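Local coordinates for protein pectate lyase/Amb allergen (Acidovorax citrulli, PDB 4HWV) that probably cleaves pectate, a plant cell-wall polysaccharide, by beta-elimination as a calcium-binding member of polysaccharide lyase family 1, at residues A41-T46 against D75-V80; I54-G59 against K79-R84. One frame throughout, in Å; residues are numbered along the deposited sequence.

Both contacts rest on strand 79-83 near one end of a right-handed parallel beta-helix, away from the calcium site. Contact 1 pairs it with strand 44-47 through parallel backbone bonds; lying at the surface, it adds a salt-bridge network and a bridging water. Contact 2 sets helix 50-57, which follows strand 44-47 in the chain, against strand 79-83; all four touching residues are buried, and aliphatic packing does most of the work. K79 takes part in both, whereas V80 touches its partner segment in contact 1 alone. The two also touch directly: the backbone N of D75 meets the O of L57 at the helix end, and the Y45 ring packs on A56.

Contact 1 (A41-T46 against D75-V80); sequences AERTYT and DKAPKV
R43 and D75 meet tip to tip just ahead of two parallel strands. The arginine chain is extended from CG to NE, and NE bonds to OD2 of D75 at 2.5 Å, a separation so short that it should be read with caution; NH2 makes a weak bond to the same oxygen. Both donors use OD2, and with the planes 76° apart the groups do not pair flat. An arginine suits the place because its several N-H groups serve different partners: NH1 also lies 3.2 Å from OE2 of E42, and the three charged residues form a network. The methyl CB of A77 sits over one guanidinium face, 3.4 Å from NE, small enough to lie close there.

D75 is fixed in turn by its own segment. With CG anti to the backbone N (chi1 -176°), its carboxylate is carried toward R43, and OD1 accepts from the N of A77 at 3.0 Å in an Asx turn, the donor lying 51° out of the carboxylate plane. OD2 has a further partner, a water that donates to it at 2.7 Å and accepts from OH of Y45 at 2.6 Å. The tyrosine thus combines a ring that brings its edge near CB of K79 with a hydroxyl that reaches this polar cluster.

Past the turn the backbones pair as parallel strands: N of V80 bonds to O of R43 at 2.9 Å, and N of Y45 to O of V80 at 2.8 Å. T44 and V80, both beta-branched and suited to strands, lie on one face, with OG1 of T44 turned back to O of A40. Strand 79-83 lies between strands 44-47 and 167-171; K79 bonds through its backbone to N166 and S168, and V80 packs on L170.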
loop_
_atom_site.group_PDB
_atom_site.type_symbol
_atom_site.label_atom_id
_atom_site.label_comp_id
_atom_site.label_asym_id
_atom_site.label_seq_id
_atom_site.Cartn_x
_atom_site.Cartn_y
_atom_site.Cartn_z
ATOM N N ALA A 41 11.991 29.154 -22.777
ATOM C CA ALA A 41 11.848 27.837 -23.382
ATOM C C ALA A 41 12.987 26.915 -22.937
ATOM O O ALA A 41 12.749 25.730 -22.662
ATOM C CB ALA A 41 11.805 27.951 -24.895
ATOM N N GLU A 42 14.197 27.454 -22.778
ATOM C CA GLU A 42 15.322 26.594 -22.398
ATOM C C GLU A 42 15.286 26.179 -20.951
ATOM O O GLU A 42 16.084 25.364 -20.528
ATOM C CB GLU A 42 16.696 27.201 -22.751
ATOM C CG GLU A 42 17.193 28.374 -21.902
ATOM C CD GLU A 42 18.683 28.672 -22.130
ATOM O OE1 GLU A 42 19.286 28.099 -23.066
ATOM O OE2 GLU A 42 19.261 29.481 -21.359
ATOM N N ARG A 43 14.360 26.752 -20.181
ATOM C CA ARG A 43 14.136 26.315 -18.815
ATOM C C ARG A 43 12.724 25.764 -18.640
ATOM O O ARG A 43 12.141 25.839 -17.562
ATOM C CB ARG A 43 14.430 27.443 -17.845
ATOM C CG ARG A 43 15.930 27.733 -17.774
ATOM C CD ARG A 43 16.273 28.763 -16.725
ATOM N NE ARG A 43 17.676 28.630 -16.348
ATOM C CZ ARG A 43 18.703 29.046 -17.082
ATOM N NH1 ARG A 43 18.500 29.651 -18.243
ATOM N NH2 ARG A 43 19.940 28.844 -16.647
ATOM N N THR A 44 12.202 25.165 -19.704
ATOM C CA THR A 44 10.934 24.438 -19.673
ATOM C C THR A 44 11.241 22.994 -20.030
ATOM O O THR A 44 11.792 22.701 -21.088
ATOM C CB THR A 44 9.924 25.070 -20.640
ATOM O OG1 THR A 44 9.713 26.430 -20.252
ATOM C CG2 THR A 44 8.596 24.328 -20.629
ATOM N N TYR A 45 10.926 22.089 -19.110
ATOM C CA TYR A 45 11.367 20.703 -19.229
ATOM C C TYR A 45 10.235 19.724 -18.947
ATOM O O TYR A 45 9.317 20.018 -18.163
ATOM C CB TYR A 45 12.435 20.405 -18.180
ATOM C CG TYR A 45 13.577 21.391 -18.033
ATOM C CD1 TYR A 45 14.785 21.188 -18.680
ATOM C CD2 TYR A 45 13.470 22.497 -17.183
ATOM C CE1 TYR A 45 15.856 22.061 -18.500
ATOM C CE2 TYR A 45 14.530 23.370 -16.986
ATOM C CZ TYR A 45 15.714 23.138 -17.654
ATOM O OH TYR A 45 16.770 23.980 -17.440
ATOM N N THR A 46 10.311 18.548 -19.559
ATOM C CA THR A 46 9.448 17.423 -19.190
ATOM C C THR A 46 10.376 16.319 -18.683
ATOM O O THR A 46 11.302 15.914 -19.387
ATOM C CB THR A 46 8.622 16.923 -20.375
ATOM O OG1 THR A 46 7.844 17.998 -20.881
ATOM C CG2 THR A 46 7.698 15.782 -19.953
ATOM N N ASP A 75 19.617 25.983 -10.083
ATOM C CA ASP A 75 19.375 27.098 -11.010
ATOM C C ASP A 75 18.296 28.032 -10.467
ATOM O O ASP A 75 17.153 27.617 -10.279
ATOM C CB ASP A 75 18.933 26.491 -12.351
ATOM C CG ASP A 75 18.741 27.511 -13.453
ATOM O OD1 ASP A 75 18.923 28.724 -13.223
ATOM O OD2 ASP A 75 18.344 27.073 -14.555
ATOM N N LYS A 76 18.654 29.287 -10.210
ATOM C CA LYS A 76 17.712 30.239 -9.648
ATOM C C LYS A 76 16.821 30.933 -10.675
ATOM O O LYS A 76 15.950 31.726 -10.299
ATOM C CB LYS A 76 18.437 31.296 -8.807
ATOM C CG LYS A 76 19.220 30.710 -7.628
ATOM C CD LYS A 76 19.825 31.825 -6.758
ATOM C CE LYS A 76 20.877 31.269 -5.813
ATOM N NZ LYS A 76 21.062 32.130 -4.595
ATOM N N ALA A 77 17.051 30.685 -11.962
ATOM C CA ALA A 77 16.227 31.313 -13.005
ATOM C C ALA A 77 14.839 30.659 -13.084
ATOM O O ALA A 77 14.688 29.474 -12.801
ATOM C CB ALA A 77 16.929 31.218 -14.337
ATOM N N PRO A 78 13.818 31.424 -13.513
ATOM C CA PRO A 78 12.480 30.830 -13.656
ATOM C C PRO A 78 12.493 29.577 -14.534
ATOM O O PRO A 78 13.104 29.541 -15.608
ATOM C CB PRO A 78 11.679 31.953 -14.317
ATOM C CG PRO A 78 12.362 33.238 -13.790
ATOM C CD PRO A 78 13.827 32.877 -13.781
ATOM N N LYS A 79 11.831 28.534 -14.053
ATOM C CA LYS A 79 11.786 27.262 -14.761
ATOM C C LYS A 79 10.445 26.588 -14.537
ATOM O O LYS A 79 9.822 26.701 -13.472
ATOM C CB LYS A 79 12.923 26.331 -14.309
ATOM C CG LYS A 79 12.747 25.809 -12.874
ATOM C CD LYS A 79 14.012 25.227 -12.264
ATOM C CE LYS A 79 15.056 26.288 -11.953
ATOM N NZ LYS A 79 14.520 27.370 -11.041
ATOM N N VAL A 80 10.016 25.849 -15.554
ATOM C CA VAL A 80 8.802 25.059 -15.497
ATOM C C VAL A 80 9.182 23.627 -15.782
ATOM O O VAL A 80 9.746 23.313 -16.835
ATOM C CB VAL A 80 7.760 25.566 -16.514
ATOM C CG1 VAL A 80 6.578 24.608 -16.596
ATOM C CG2 VAL A 80 7.313 26.975 -16.122
HETATM O O HOH W 1 16.530 25.161 -15.092
#

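Contact 2 (I54-G59 against K79-R84)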
loop_
_atom_site.group_PDB
_atom_site.type_symbol
_atom_site.label_atom_id
_atom_site.label_comp_id
_atom_site.label_asym_id
_atom_site.label_seq_id
_atom_site.Cartn_x
_atom_site.Cartn_y
_atom_site.Cartn_z
ATOM N N ILE A 54 16.580 16.236 -11.509
ATOM C CA ILE A 54 17.731 16.961 -10.972
ATOM C C ILE A 54 18.363 17.882 -12.024
ATOM O O ILE A 54 18.660 19.039 -11.734
ATOM C CB ILE A 54 18.761 15.989 -10.368
ATOM C CG1 ILE A 54 18.184 15.365 -9.100
ATOM C CG2 ILE A 54 20.099 16.701 -10.082
ATOM C CD1 ILE A 54 18.921 14.108 -8.649
ATOM N N GLN A 55 18.562 17.399 -13.254
ATOM C CA GLN A 55 19.156 18.278 -14.256
ATOM C C GLN A 55 18.274 19.504 -14.522
ATOM O O GLN A 55 18.776 20.611 -14.734
ATOM C CB GLN A 55 19.449 17.547 -15.572
ATOM C CG GLN A 55 20.552 16.493 -15.487
ATOM C CD GLN A 55 21.908 17.017 -15.019
ATOM O OE1 GLN A 55 22.141 18.227 -14.896
ATOM N NE2 GLN A 55 22.812 16.085 -14.737
ATOM N N ALA A 56 16.959 19.332 -14.513
ATOM C CA ALA A 56 16.071 20.475 -14.714
ATOM C C ALA A 56 16.229 21.483 -13.571
ATOM O O ALA A 56 16.344 22.700 -13.784
ATOM C CB ALA A 56 14.629 20.011 -14.856
ATOM N N LEU A 57 16.268 20.975 -12.345
ATOM C CA LEU A 57 16.418 21.851 -11.181
ATOM C C LEU A 57 17.769 22.560 -11.160
ATOM O O LEU A 57 17.892 23.663 -10.613
ATOM C CB LEU A 57 16.236 21.037 -9.893
ATOM C CG LEU A 57 14.827 20.485 -9.655
ATOM C CD1 LEU A 57 14.846 19.443 -8.563
ATOM C CD2 LEU A 57 13.828 21.582 -9.304
ATOM N N TYR A 58 18.775 21.915 -11.751
ATOM C CA TYR A 58 20.148 22.415 -11.725
ATOM C C TYR A 58 20.561 23.050 -13.061
ATOM O O TYR A 58 21.729 23.372 -13.270
ATOM C CB TYR A 58 21.121 21.277 -11.358
ATOM C CG TYR A 58 21.162 20.942 -9.875
ATOM C CD1 TYR A 58 20.046 20.416 -9.222
ATOM C CD2 TYR A 58 22.321 21.145 -9.131
ATOM C CE1 TYR A 58 20.079 20.117 -7.871
ATOM C CE2 TYR A 58 22.369 20.829 -7.774
ATOM C CZ TYR A 58 21.236 20.320 -7.151
ATOM O OH TYR A 58 21.236 20.002 -5.814
ATOM N N GLY A 59 19.610 23.251 -13.971
ATOM C CA GLY A 59 19.932 23.858 -15.255
ATOM C C GLY A 59 21.050 23.135 -15.980
ATOM O O GLY A 59 21.939 23.756 -16.576
ATOM N N LYS A 79 11.831 28.534 -14.053
ATOM C CA LYS A 79 11.786 27.262 -14.761
ATOM C C LYS A 79 10.445 26.588 -14.537
ATOM O O LYS A 79 9.822 26.701 -13.472
ATOM C CB LYS A 79 12.923 26.331 -14.309
ATOM C CG LYS A 79 12.747 25.809 -12.874
ATOM C CD LYS A 79 14.012 25.227 -12.264
ATOM C CE LYS A 79 15.056 26.288 -11.953
ATOM N NZ LYS A 79 14.520 27.370 -11.041
ATOM N N VAL A 80 10.016 25.849 -15.554
ATOM C CA VAL A 80 8.802 25.059 -15.497
ATOM C C VAL A 80 9.182 23.627 -15.782
ATOM O O VAL A 80 9.746 23.313 -16.835
ATOM C CB VAL A 80 7.760 25.566 -16.514
ATOM C CG1 VAL A 80 6.578 24.608 -16.596
ATOM C CG2 VAL A 80 7.313 26.975 -16.122
ATOM N N ILE A 81 8.891 22.756 -14.814
ATOM C CA ILE A 81 9.289 21.357 -14.883
ATOM C C ILE A 81 8.012 20.522 -14.800
ATOM O O ILE A 81 7.330 20.503 -13.766
ATOM C CB ILE A 81 10.257 20.993 -13.728
ATOM C CG1 ILE A 81 11.521 21.861 -13.795
ATOM C CG2 ILE A 81 10.596 19.513 -13.779
ATOM C CD1 ILE A 81 12.369 21.803 -12.539
ATOM N N ARG A 82 7.691 19.843 -15.899
ATOM C CA ARG A 82 6.491 19.022 -15.964
ATOM C C ARG A 82 6.855 17.573 -15.692
ATOM O O ARG A 82 7.849 17.071 -16.216
ATOM C CB ARG A 82 5.788 19.182 -17.313
ATOM C CG ARG A 82 5.350 20.617 -17.545
ATOM C CD ARG A 82 4.369 20.786 -18.693
ATOM N NE ARG A 82 4.099 22.206 -18.899
ATOM C CZ ARG A 82 3.119 22.889 -18.309
ATOM N NH1 ARG A 82 2.274 22.305 -17.461
ATOM N NH2 ARG A 82 3.003 24.183 -18.570
ATOM N N ILE A 83 6.064 16.918 -14.841
ATOM C CA ILE A 83 6.348 15.544 -14.440
ATOM C C ILE A 83 5.535 14.581 -15.305
ATOM O O ILE A 83 4.301 14.591 -15.270
ATOM C CB ILE A 83 5.974 15.297 -12.959
ATOM C CG1 ILE A 83 6.569 16.392 -12.054
ATOM C CG2 ILE A 83 6.339 13.851 -12.546
ATOM C CD1 ILE A 83 8.072 16.506 -12.110
ATOM N N ARG A 84 6.234 13.772 -16.097
ATOM C CA ARG A 84 5.605 12.757 -16.932
ATOM C C ARG A 84 5.692 11.405 -16.257
ATOM O O ARG A 84 6.772 10.825 -16.151
ATOM C CB ARG A 84 6.240 12.679 -18.329
ATOM C CG ARG A 84 5.463 11.755 -19.264
ATOM C CD ARG A 84 6.089 11.526 -20.641
ATOM N NE ARG A 84 6.255 12.723 -21.455
ATOM C CZ ARG A 84 5.263 13.355 -22.072
ATOM N NH1 ARG A 84 4.008 12.942 -21.923
ATOM N NH2 ARG A 84 5.522 14.416 -22.822
#
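NZ of K79 is gripped by O of A77, O of D75 and OG1 of T167, after its chain has passed the end of helix 50-57. The fold is the right-handed parallel beta-helix of pectate lyases, and this helix packs against its strand 79-83 near one end. On the way, CD of K79 lies 3.8 Å from O of A56, and CE packs 4.1 Å from O of L57. Bends at chi3 (70°) and chi4 (56°) turn CE and NZ back toward the loop carbonyls, so a buried ammonium keeps polar partners. Lying near the carboxyl end of the helix is probably also favourable for its charge.

A Schellman motif ends the helix: N60 N bonds to Q55 O and, weakly, G59 N to A56 O. G59 has positive phi, a conformation that glycine adopts readily. L57 also packs on I161 of strand 160-163, while I81 touches V47 and L169 on adjacent strands.

A56, with a short side chain, lets the helix approach the strand closely. The longer L57 and I81 side chains cross at about a right angle. At the end of an extended branch (chi2 167°) that reaches across to the helix, CD1 of I81 meets CB of A56 at 3.7 Å and CD2 of L57 at 3.6 Å.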